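Long-range contacts in bifunctional enzyme IspD/IspF (Campylobacter jejuni, PDB 1W55), which makes 4-diphosphocytidyl-2-C-methyl-D-erythritol from CTP and methylerythritol phosphate, and cyclises its 2-phosphate to methylerythritol 2,4-cyclodiphosphate with release of CMP, two steps of isoprenoid precursor synthesis: residues K48-T53 / A83-S89; T75-K81 / L160-F166; S89-S95 / T147-T153. All coordinates share one frame; numbering follows the deposited sequence.

Contact 1 (K48-T53 / A83-S89); sequences KKIVVT and ALELIDS
Lys48 opens the contact with a salt bridge to Asp88: NZ lies 2.9 Å from OD1, on the syn side of the carboxylate and 24° out of its plane, and the two side chains meet at about a right angle. The lysine reaches across because CG stands anti to the backbone N (chi1 -155°) and the chain runs on extended as far as CE; on the way its CD passes Ser89 CB. Both charged residues are exposed, so solvent probably screens the pair. Lys49 bends at its outer torsions, which brings NZ to 3.2 Å from the backbone O of Leu86, a weak hydrogen bond; the stronger partner of this ammonium is Glu68, in a salt bridge. Val51, buried, supplies the apolar centre: Leu86 CD2 lies near both of its methyls, CG1 also packs on Ala83 CB at 3.7 Å and CG2 also reaches Ile87 CD1 at 3.8 Å. At the far end Thr53 offers only its methyl, CG2 lying 3.8 Å from Ala83 CB, since OG1 is engaged by Ala10 N and by the bound cytidine monophosphate. A type I turn from Leu84 to Ile87, with Ile87 N bonding Leu84 O, leads the chain on toward Ser89. Strand 50-54 lies between parallel strands 4-9 and 68-71; Ala83 of helix 76-84 and the turn after it pack on this sheet, Leu86 touching Ile70 and Ile87 touching Ser5. Helix 76-84 links strand 68-71 to parallel strand 91-96, a beta-alpha-beta crossover of the GT-A-type cytidylyltransferase domain whose connection is packed here on strand 50-54.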
loop_
_atom_site.group_PDB
_atom_site.type_symbol
_atom_site.label_atom_id
_atom_site.label_comp_id
_atom_site.label_asym_id
_atom_site.label_seq_id
_atom_site.Cartn_x
_atom_site.Cartn_y
_atom_site.Cartn_z
ATOM N N LYS A 48 -32.603 -1.452 -22.476
ATOM C CA LYS A 48 -33.183 -1.310 -23.809
ATOM C C LYS A 48 -32.792 0.009 -24.457
ATOM O O LYS A 48 -32.578 0.096 -25.674
ATOM C CB LYS A 48 -34.709 -1.402 -23.724
ATOM C CG LYS A 48 -35.363 -1.862 -25.012
ATOM C CD LYS A 48 -36.760 -1.296 -25.150
ATOM C CE LYS A 48 -37.433 -1.767 -26.433
ATOM N NZ LYS A 48 -38.904 -1.877 -26.219
ATOM N N LYS A 49 -32.709 1.038 -23.627
ATOM C CA LYS A 49 -32.365 2.376 -24.061
ATOM C C LYS A 49 -31.695 3.064 -22.878
ATOM O O LYS A 49 -32.015 2.773 -21.717
ATOM C CB LYS A 49 -33.635 3.120 -24.474
ATOM C CG LYS A 49 -33.399 4.327 -25.362
ATOM C CD LYS A 49 -34.683 5.095 -25.607
ATOM C CE LYS A 49 -35.370 4.629 -26.886
ATOM N NZ LYS A 49 -35.739 5.769 -27.773
ATOM N N ILE A 50 -30.745 3.947 -23.174
ATOM C CA ILE A 50 -30.128 4.790 -22.155
ATOM C C ILE A 50 -30.286 6.263 -22.534
ATOM O O ILE A 50 -29.827 6.704 -23.591
ATOM C CB ILE A 50 -28.642 4.403 -21.915
ATOM C CG1 ILE A 50 -28.550 2.935 -21.496
ATOM C CG2 ILE A 50 -28.033 5.280 -20.831
ATOM C CD1 ILE A 50 -27.191 2.291 -21.710
ATOM N N VAL A 51 -30.962 7.008 -21.668
ATOM C CA VAL A 51 -31.200 8.429 -21.895
ATOM C C VAL A 51 -30.443 9.266 -20.868
ATOM O O VAL A 51 -30.394 8.926 -19.689
ATOM C CB VAL A 51 -32.721 8.761 -21.884
ATOM C CG1 VAL A 51 -32.972 10.253 -22.164
ATOM C CG2 VAL A 51 -33.465 7.895 -22.911
ATOM N N VAL A 52 -29.827 10.342 -21.332
ATOM C CA VAL A 52 -29.168 11.297 -20.448
ATOM C C VAL A 52 -29.774 12.681 -20.672
ATOM O O VAL A 52 -29.770 13.190 -21.789
ATOM C CB VAL A 52 -27.639 11.372 -20.702
ATOM C CG1 VAL A 52 -26.967 12.345 -19.726
ATOM C CG2 VAL A 52 -26.992 9.992 -20.622
ATOM N N THR A 53 -30.293 13.289 -19.610
ATOM C CA THR A 53 -30.765 14.664 -19.721
ATOM C C THR A 53 -29.576 15.592 -19.547
ATOM O O THR A 53 -28.691 15.328 -18.733
ATOM C CB THR A 53 -31.857 14.985 -18.684
ATOM O OG1 THR A 53 -31.280 14.986 -17.374
ATOM C CG2 THR A 53 -32.920 13.894 -18.638
ATOM N N ALA A 83 -37.614 13.114 -20.716
ATOM C CA ALA A 83 -36.853 11.908 -21.062
ATOM C C ALA A 83 -37.736 10.663 -21.122
ATOM O O ALA A 83 -37.472 9.752 -21.911
ATOM C CB ALA A 83 -35.699 11.703 -20.091
ATOM N N LEU A 84 -38.770 10.617 -20.283
ATOM C CA LEU A 84 -39.710 9.485 -20.289
ATOM C C LEU A 84 -40.450 9.290 -21.620
ATOM O O LEU A 84 -40.791 8.162 -21.970
ATOM C CB LEU A 84 -40.716 9.584 -19.136
ATOM C CG LEU A 84 -40.205 9.227 -17.737
ATOM C CD1 LEU A 84 -41.127 9.794 -16.676
ATOM C CD2 LEU A 84 -40.048 7.720 -17.566
ATOM N N GLU A 85 -40.677 10.371 -22.365
ATOM C CA GLU A 85 -41.337 10.275 -23.670
ATOM C C GLU A 85 -40.503 9.467 -24.670
ATOM O O GLU A 85 -40.996 9.083 -25.735
ATOM C CB GLU A 85 -41.689 11.665 -24.222
ATOM C CG GLU A 85 -42.839 12.345 -23.487
ATOM C CD GLU A 85 -44.118 11.505 -23.457
ATOM O OE1 GLU A 85 -44.831 11.452 -24.488
ATOM O OE2 GLU A 85 -44.417 10.891 -22.405
ATOM N N LEU A 86 -39.252 9.192 -24.303
ATOM C CA LEU A 86 -38.360 8.371 -25.112
ATOM C C LEU A 86 -38.438 6.877 -24.734
ATOM O O LEU A 86 -37.913 6.017 -25.447
ATOM C CB LEU A 86 -36.919 8.896 -24.987
ATOM C CG LEU A 86 -36.262 9.729 -26.108
ATOM C CD1 LEU A 86 -37.243 10.568 -26.943
ATOM C CD2 LEU A 86 -35.116 10.610 -25.574
ATOM N N ILE A 87 -39.107 6.574 -23.624
ATOM C CA ILE A 87 -39.124 5.219 -23.074
ATOM C C ILE A 87 -40.423 4.493 -23.397
ATOM O O ILE A 87 -41.508 5.042 -23.202
ATOM C CB ILE A 87 -38.913 5.254 -21.531
ATOM C CG1 ILE A 87 -37.696 6.118 -21.156
ATOM C CG2 ILE A 87 -38.829 3.828 -20.946
ATOM C CD1 ILE A 87 -36.374 5.664 -21.759
ATOM N N ASP A 88 -40.307 3.257 -23.884
ATOM C CA ASP A 88 -41.489 2.425 -24.124
ATOM C C ASP A 88 -41.413 1.037 -23.478
ATOM O O ASP A 88 -42.284 0.201 -23.703
ATOM C CB ASP A 88 -41.839 2.348 -25.626
ATOM C CG ASP A 88 -40.725 1.736 -26.473
ATOM O OD1 ASP A 88 -40.010 0.827 -25.994
ATOM O OD2 ASP A 88 -40.504 2.101 -27.648
ATOM N N SER A 89 -40.374 0.801 -22.678
ATOM C CA SER A 89 -40.255 -0.436 -21.911
ATOM C C SER A 89 -41.123 -0.349 -20.658
ATOM O O SER A 89 -41.411 0.752 -20.180
ATOM C CB SER A 89 -38.785 -0.725 -21.549
ATOM O OG SER A 89 -38.255 0.224 -20.624
#

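Contact 2 (T75-K81 / L160-F166); sequences TRAESLK and LDQNLEF. With C (cytidine-5'-monophosphate), chain D.
Ala77 and Leu164 bring the backbones to a CA-CA separation of 5.0 Å, where the first turn of helix 76-84 meets the irregular chain 160-166, and Lys81 and Leu160 are the next close pair. The Thr75 hydroxyl works twice: OG1 donates to Leu164 O at 2.9 Å, in the carbonyl plane, and accepts from Glu78 N as the N-cap of the helix. Its chi1 of 59° sets OG1 between the backbone N and the carbonyl carbon, where both bonds can be made. The methyl of Ala77 sits 3.4 Å from Leu164 O, at the point of closest backbone approach. A water accepts from Ala77 N and donates to Leu164 O and Phe166 O, and a second joins Phe166 O to Arg76 NH1. Leu164 spreads its methyls along the helix, CD1 against Glu78 CG and CD2 against Lys81 CD, which it crosses at about a right angle. Leu160 CD1 packs on Leu80 CG at 3.9 Å. Lys81, extended beyond CG, carries NZ to Leu160 O at 2.9 Å, tilted 21° from the carbonyl plane, just where the loop leaves helix 153-159; a water links the same ammonium to Asp161 OD1. Within the loop, Asn163 OD1 accepts from Glu165 N, an Asx turn. On the nucleotide side, Ser79 OG donates to N3 of cytidine monophosphate at 2.7 Å, and Arg76 CG lies by O4', its guanidinium held by Asp96 and Asp169. Helix 76-84, N-capped by Thr75, thus presents Arg76 and Ser79 to the bound nucleotide, while residues 160-166 cover another side of the helix; Thr75, Arg76 and Ser79 belong to the cytidine monophosphate pocket of the IspD domain.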
loop_
_atom_site.group_PDB
_atom_site.type_symbol
_atom_site.label_atom_id
_atom_site.label_comp_id
_atom_site.label_asym_id
_atom_site.label_seq_id
_atom_site.Cartn_x
_atom_site.Cartn_y
_atom_site.Cartn_z
ATOM N N THR A 75 -36.772 21.768 -13.830
ATOM C CA THR A 75 -36.603 20.994 -12.610
ATOM C C THR A 75 -36.219 19.563 -12.957
ATOM O O THR A 75 -36.390 19.119 -14.098
ATOM C CB THR A 75 -37.910 20.984 -11.783
ATOM O OG1 THR A 75 -38.963 20.418 -12.575
ATOM C CG2 THR A 75 -38.403 22.403 -11.480
ATOM N N ARG A 76 -35.713 18.848 -11.956
ATOM C CA ARG A 76 -35.498 17.411 -12.046
ATOM C C ARG A 76 -36.697 16.701 -12.685
ATOM O O ARG A 76 -36.542 15.956 -13.667
ATOM C CB ARG A 76 -35.221 16.852 -10.646
ATOM C CG ARG A 76 -34.709 15.413 -10.617
ATOM C CD ARG A 76 -34.549 14.863 -9.200
ATOM N NE ARG A 76 -33.992 13.511 -9.162
ATOM C CZ ARG A 76 -34.676 12.387 -9.402
ATOM N NH1 ARG A 76 -35.970 12.419 -9.729
ATOM N NH2 ARG A 76 -34.053 11.214 -9.322
ATOM N N ALA A 77 -37.890 16.947 -12.142
ATOM C CA ALA A 77 -39.107 16.270 -12.607
ATOM C C ALA A 77 -39.453 16.614 -14.052
ATOM O O ALA A 77 -39.932 15.748 -14.798
ATOM C CB ALA A 77 -40.290 16.561 -11.679
ATOM N N GLU A 78 -39.205 17.862 -14.461
ATOM C CA GLU A 78 -39.386 18.214 -15.869
ATOM C C GLU A 78 -38.379 17.552 -16.804
ATOM O O GLU A 78 -38.765 17.062 -17.867
ATOM C CB GLU A 78 -39.430 19.721 -16.124
ATOM C CG GLU A 78 -40.140 20.009 -17.445
ATOM C CD GLU A 78 -40.132 21.462 -17.882
ATOM O OE1 GLU A 78 -39.436 22.302 -17.275
ATOM O OE2 GLU A 78 -40.846 21.761 -18.863
ATOM N N SER A 79 -37.101 17.533 -16.432
ATOM C CA SER A 79 -36.119 16.793 -17.232
ATOM C C SER A 79 -36.537 15.336 -17.359
ATOM O O SER A 79 -36.503 14.763 -18.448
ATOM C CB SER A 79 -34.720 16.890 -16.627
ATOM O OG SER A 79 -34.319 18.245 -16.502
ATOM N N LEU A 80 -36.957 14.756 -16.239
ATOM C CA LEU A 80 -37.408 13.369 -16.183
ATOM C C LEU A 80 -38.611 13.118 -17.099
ATOM O O LEU A 80 -38.624 12.160 -17.877
ATOM C CB LEU A 80 -37.742 12.973 -14.730
ATOM C CG LEU A 80 -38.183 11.513 -14.516
ATOM C CD1 LEU A 80 -37.254 10.502 -15.231
ATOM C CD2 LEU A 80 -38.277 11.194 -13.030
ATOM N N LYS A 81 -39.614 13.990 -16.996
ATOM C CA LYS A 81 -40.833 13.875 -17.791
ATOM C C LYS A 81 -40.527 13.892 -19.285
ATOM O O LYS A 81 -41.077 13.090 -20.052
ATOM C CB LYS A 81 -41.823 14.991 -17.415
ATOM C CG LYS A 81 -43.013 15.147 -18.361
ATOM C CD LYS A 81 -43.970 16.235 -17.880
ATOM C CE LYS A 81 -45.355 16.070 -18.508
ATOM N NZ LYS A 81 -46.376 16.843 -17.745
ATOM N N LEU A 160 -46.302 12.366 -13.339
ATOM C CA LEU A 160 -45.693 13.668 -13.659
ATOM C C LEU A 160 -46.542 14.488 -14.614
ATOM O O LEU A 160 -46.072 15.474 -15.184
ATOM C CB LEU A 160 -44.270 13.505 -14.228
ATOM C CG LEU A 160 -43.248 12.779 -13.347
ATOM C CD1 LEU A 160 -41.941 12.525 -14.106
ATOM C CD2 LEU A 160 -43.000 13.565 -12.071
ATOM N N ASP A 161 -47.800 14.083 -14.764
ATOM C CA ASP A 161 -48.750 14.764 -15.639
ATOM C C ASP A 161 -48.885 16.269 -15.363
ATOM O O ASP A 161 -48.887 17.058 -16.297
ATOM C CB ASP A 161 -50.119 14.081 -15.580
ATOM C CG ASP A 161 -51.142 14.749 -16.490
ATOM O OD1 ASP A 161 -50.788 15.103 -17.642
ATOM O OD2 ASP A 161 -52.320 14.958 -16.128
ATOM N N GLN A 162 -48.958 16.659 -14.092
ATOM C CA GLN A 162 -49.175 18.061 -13.729
ATOM C C GLN A 162 -48.156 18.639 -12.757
ATOM O O GLN A 162 -47.752 19.798 -12.896
ATOM C CB GLN A 162 -50.574 18.245 -13.139
ATOM C CG GLN A 162 -51.687 18.158 -14.168
ATOM C CD GLN A 162 -53.056 18.298 -13.553
ATOM O OE1 GLN A 162 -53.199 18.881 -12.472
ATOM N NE2 GLN A 162 -54.070 17.778 -14.239
ATOM N N ASN A 163 -47.773 17.852 -11.754
ATOM C CA ASN A 163 -46.877 18.325 -10.708
ATOM C C ASN A 163 -45.409 18.027 -11.029
ATOM O O ASN A 163 -44.989 16.874 -11.071
ATOM C CB ASN A 163 -47.282 17.727 -9.362
ATOM C CG ASN A 163 -46.494 18.298 -8.191
ATOM O OD1 ASN A 163 -45.502 19.023 -8.362
ATOM N ND2 ASN A 163 -46.933 17.966 -6.984
ATOM N N LEU A 164 -44.634 19.083 -11.245
ATOM C CA LEU A 164 -43.227 18.941 -11.595
ATOM C C LEU A 164 -42.282 19.348 -10.457
ATOM O O LEU A 164 -41.119 19.702 -10.704
ATOM C CB LEU A 164 -42.920 19.712 -12.887
ATOM C CG LEU A 164 -43.742 19.280 -14.109
ATOM C CD1 LEU A 164 -43.498 20.197 -15.300
ATOM C CD2 LEU A 164 -43.462 17.819 -14.480
ATOM N N GLU A 165 -42.777 19.266 -9.220
ATOM C CA GLU A 165 -42.019 19.698 -8.032
ATOM C C GLU A 165 -41.344 18.551 -7.268
ATOM O O GLU A 165 -40.484 18.799 -6.407
ATOM C CB GLU A 165 -42.921 20.465 -7.048
ATOM C CG GLU A 165 -43.447 21.797 -7.560
ATOM C CD GLU A 165 -42.418 22.907 -7.451
ATOM O OE1 GLU A 165 -42.397 23.596 -6.402
ATOM O OE2 GLU A 165 -41.629 23.087 -8.411
ATOM N N PHE A 166 -41.758 17.315 -7.562
ATOM C CA PHE A 166 -41.239 16.121 -6.891
ATOM C C PHE A 166 -39.712 16.047 -7.006
ATOM O O PHE A 166 -39.157 16.254 -8.091
ATOM C CB PHE A 166 -41.856 14.862 -7.505
ATOM C CG PHE A 166 -43.350 14.772 -7.362
ATOM C CD1 PHE A 166 -44.168 14.720 -8.497
ATOM C CD2 PHE A 166 -43.945 14.723 -6.102
ATOM C CE1 PHE A 166 -45.551 14.615 -8.381
ATOM C CE2 PHE A 166 -45.341 14.621 -5.972
ATOM C CZ PHE A 166 -46.139 14.568 -7.118
HETATM O OP3 C D . -30.331 17.146 -6.194
HETATM P P C D . -31.105 17.828 -7.297
HETATM O OP1 C D . -30.608 19.223 -7.581
HETATM O OP2 C D . -32.606 17.673 -7.204
HETATM O "O5'" C D . -30.659 17.054 -8.639
HETATM C "C5'" C D . -30.874 15.662 -8.813
HETATM C "C4'" C D . -30.461 15.242 -10.224
HETATM O "O4'" C D . -31.368 15.751 -11.209
HETATM C "C3'" C D . -29.080 15.741 -10.603
HETATM O "O3'" C D . -28.389 14.647 -11.178
HETATM C "C2'" C D . -29.316 16.818 -11.640
HETATM O "O2'" C D . -28.278 16.893 -12.611
HETATM C "C1'" C D . -30.640 16.395 -12.255
HETATM N N1 C D . -31.386 17.558 -12.734
HETATM C C2 C D . -31.855 17.552 -14.058
HETATM O O2 C D . -31.637 16.561 -14.806
HETATM N N3 C D . -32.541 18.624 -14.503
HETATM C C4 C D . -32.767 19.702 -13.704
HETATM N N4 C D . -33.453 20.773 -14.182
HETATM C C5 C D . -32.304 19.721 -12.392
HETATM C C6 C D . -31.605 18.616 -11.924
HETATM O O HOH W 1 -38.122 14.430 -9.857
HETATM O O HOH W 2 -38.494 18.422 -9.727
HETATM O O HOH W 3 -48.882 15.853 -19.252
#

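Contact 3 (S89-S95 / T147-T153); sequences SEFVMVS and TPQISKT
Met93 and Ile150 form a non-hydrogen-bonded pair of antiparallel strands, and here the packing is tight: Met93 CE lies 3.5 Å from Ile150 CG1, closer than carbons usually approach. Met93 CG lies beside Pro148 CB at 3.7 Å; the chain runs extended to SD, and the turn at chi3 (-89°) brings CE onto Ile150. Four backbone hydrogen bonds hold this part, two in each of the pairs Val92 with Ser151 and Val94 with Gln149; Val92 N to Ser151 O is 3.0 Å. CA-H...O contacts fill the steps between, such as Ile150 CA to Val92 O at 3.4 Å. The short strand axes stand 4.8 Å apart at 148°.

Toward Glu90 and Lys152 the fit slackens. Lys152 runs alongside Phe91 in the same direction, its CD 4.0 Å from CE2, and Glu90 OE2 comes only to 5.8 Å from Lys152 NZ, so the opposite charges probably attract without touching; this NZ also has a long, weak ion pair with Asp118. These two residues are partly exposed, whereas Val92, Met93, Val94 and their partners Gln149 to Ser151 are buried. Thr153 closes this end: its N bonds Glu90 O, and OG1 donates to Ser89 O at 2.7 Å, with chi1 -55° placing the hydroxyl beside its own backbone N so that both donors reach neighbouring carbonyls. On the face carrying Val92, Val94 and Ser151, Gln149 is fixed by Asp168, Thr121 and the backbone of Asp169. The chemistry is thus mainly backbone pairing with an apolar filling, and the Thr153 bonds tie the start of helix 153-159 to the chain entering strand 91-96.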
loop_
_atom_site.group_PDB
_atom_site.type_symbol
_atom_site.label_atom_id
_atom_site.label_comp_id
_atom_site.label_asym_id
_atom_site.label_seq_id
_atom_site.Cartn_x
_atom_site.Cartn_y
_atom_site.Cartn_z
ATOM N N SER A 89 -40.374 0.801 -22.678
ATOM C CA SER A 89 -40.255 -0.436 -21.911
ATOM C C SER A 89 -41.123 -0.349 -20.658
ATOM O O SER A 89 -41.411 0.752 -20.180
ATOM C CB SER A 89 -38.785 -0.725 -21.549
ATOM O OG SER A 89 -38.255 0.224 -20.624
ATOM N N GLU A 90 -41.538 -1.507 -20.136
ATOM C CA GLU A 90 -42.382 -1.577 -18.943
ATOM C C GLU A 90 -41.760 -0.886 -17.722
ATOM O O GLU A 90 -42.461 -0.240 -16.934
ATOM C CB GLU A 90 -42.707 -3.037 -18.586
ATOM C CG GLU A 90 -43.899 -3.181 -17.636
ATOM C CD GLU A 90 -44.146 -4.605 -17.146
ATOM O OE1 GLU A 90 -43.574 -5.561 -17.714
ATOM O OE2 GLU A 90 -44.929 -4.772 -16.181
ATOM N N PHE A 91 -40.452 -1.061 -17.555
ATOM C CA PHE A 91 -39.751 -0.505 -16.404
ATOM C C PHE A 91 -38.723 0.526 -16.823
ATOM O O PHE A 91 -38.190 0.486 -17.942
ATOM C CB PHE A 91 -39.091 -1.611 -15.592
ATOM C CG PHE A 91 -40.063 -2.603 -15.036
ATOM C CD1 PHE A 91 -40.307 -3.808 -15.704
ATOM C CD2 PHE A 91 -40.751 -2.334 -13.853
ATOM C CE1 PHE A 91 -41.222 -4.733 -15.199
ATOM C CE2 PHE A 91 -41.669 -3.249 -13.337
ATOM C CZ PHE A 91 -41.906 -4.454 -14.012
ATOM N N VAL A 92 -38.464 1.457 -15.914
ATOM C CA VAL A 92 -37.411 2.440 -16.108
ATOM C C VAL A 92 -36.622 2.637 -14.820
ATOM O O VAL A 92 -37.190 2.861 -13.746
ATOM C CB VAL A 92 -37.955 3.789 -16.672
ATOM C CG1 VAL A 92 -38.922 4.454 -15.700
ATOM C CG2 VAL A 92 -36.803 4.732 -17.044
ATOM N N MET A 93 -35.303 2.517 -14.934
ATOM C CA MET A 93 -34.414 2.925 -13.852
ATOM C C MET A 93 -34.035 4.393 -14.045
ATOM O O MET A 93 -33.666 4.820 -15.146
ATOM C CB MET A 93 -33.163 2.048 -13.811
ATOM C CG MET A 93 -32.225 2.389 -12.667
ATOM S SD MET A 93 -30.970 1.134 -12.429
ATOM C CE MET A 93 -31.850 0.081 -11.295
ATOM N N VAL A 94 -34.134 5.156 -12.965
ATOM C CA VAL A 94 -33.816 6.575 -12.989
ATOM C C VAL A 94 -32.769 6.863 -11.924
ATOM O O VAL A 94 -32.866 6.365 -10.809
ATOM C CB VAL A 94 -35.063 7.445 -12.734
ATOM C CG1 VAL A 94 -34.711 8.938 -12.827
ATOM C CG2 VAL A 94 -36.183 7.102 -13.717
ATOM N N SER A 95 -31.772 7.670 -12.266
ATOM C CA SER A 95 -30.687 7.960 -11.338
ATOM C C SER A 95 -30.079 9.346 -11.527
ATOM O O SER A 95 -29.936 9.821 -12.653
ATOM C CB SER A 95 -29.596 6.885 -11.450
ATOM O OG SER A 95 -28.814 6.807 -10.270
ATOM N N THR A 147 -31.091 6.990 -4.890
ATOM C CA THR A 147 -31.325 6.657 -6.287
ATOM C C THR A 147 -30.200 5.603 -6.536
ATOM O O THR A 147 -29.227 5.615 -5.767
ATOM C CB THR A 147 -31.144 8.014 -7.038
ATOM O OG1 THR A 147 -32.405 8.531 -7.498
ATOM C CG2 THR A 147 -30.287 7.939 -8.216
ATOM N N PRO A 148 -30.275 4.683 -7.515
ATOM C CA PRO A 148 -31.335 4.546 -8.527
ATOM C C PRO A 148 -32.704 4.125 -7.998
ATOM O O PRO A 148 -32.815 3.521 -6.930
ATOM C CB PRO A 148 -30.812 3.436 -9.460
ATOM C CG PRO A 148 -29.365 3.207 -9.089
ATOM C CD PRO A 148 -29.231 3.653 -7.669
ATOM N N GLN A 149 -33.742 4.470 -8.753
ATOM C CA GLN A 149 -35.106 4.112 -8.399
ATOM C C GLN A 149 -35.711 3.453 -9.634
ATOM O O GLN A 149 -35.508 3.926 -10.749
ATOM C CB GLN A 149 -35.902 5.358 -7.992
ATOM C CG GLN A 149 -35.358 6.090 -6.758
ATOM C CD GLN A 149 -36.192 7.299 -6.326
ATOM O OE1 GLN A 149 -36.510 8.171 -7.137
ATOM N NE2 GLN A 149 -36.517 7.366 -5.036
ATOM N N ILE A 150 -36.416 2.342 -9.444
ATOM C CA ILE A 150 -37.078 1.672 -10.558
ATOM C C ILE A 150 -38.584 1.861 -10.438
ATOM O O ILE A 150 -39.166 1.639 -9.367
ATOM C CB ILE A 150 -36.746 0.156 -10.600
ATOM C CG1 ILE A 150 -35.246 -0.084 -10.616
ATOM C CG2 ILE A 150 -37.365 -0.495 -11.831
ATOM C CD1 ILE A 150 -34.867 -1.530 -10.289
ATOM N N SER A 151 -39.207 2.244 -11.548
ATOM C CA SER A 151 -40.639 2.486 -11.574
ATOM C C SER A 151 -41.242 1.829 -12.798
ATOM O O SER A 151 -40.548 1.587 -13.794
ATOM C CB SER A 151 -40.932 3.992 -11.619
ATOM O OG SER A 151 -40.401 4.651 -10.491
ATOM N N LYS A 152 -42.538 1.548 -12.718
ATOM C CA LYS A 152 -43.304 1.192 -13.905
ATOM C C LYS A 152 -43.427 2.478 -14.700
ATOM O O LYS A 152 -43.882 3.511 -14.185
ATOM C CB LYS A 152 -44.689 0.636 -13.548
ATOM C CG LYS A 152 -44.662 -0.615 -12.656
ATOM C CD LYS A 152 -45.380 -1.800 -13.313
ATOM C CE LYS A 152 -45.630 -2.952 -12.323
ATOM N NZ LYS A 152 -46.200 -2.479 -11.009
ATOM N N THR A 153 -42.984 2.403 -15.948
ATOM C CA THR A 153 -42.906 3.549 -16.841
ATOM C C THR A 153 -44.229 4.297 -16.977
ATOM O O THR A 153 -44.274 5.527 -16.841
ATOM C CB THR A 153 -42.415 3.071 -18.205
ATOM O OG1 THR A 153 -41.171 2.382 -18.025
ATOM C CG2 THR A 153 -42.059 4.247 -19.102
#

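From the N terminus, residues 48-53 come first, and contact 1 closes the loop that carries strand 68-71 and helix 76-84 when the chain reaches 83-89. Contact 2 opens inside that loop, at 75-81, and closes only at 160-166, so the two cross; helix 76-84 serves both. Contact 3 starts at Ser89, which it shares with contact 1, and ends at 147-153, nested within the loop of contact 2 and in series with contact 1. Helix 76-84 is thereby tied to strand 50-54 and to the loop after helix 153-159. Contact 3 pairs strands 91-96 and 149-152 in the sheet that holds strand 50-54, and Leu80 and Leu84 touch its Val94 and Val92.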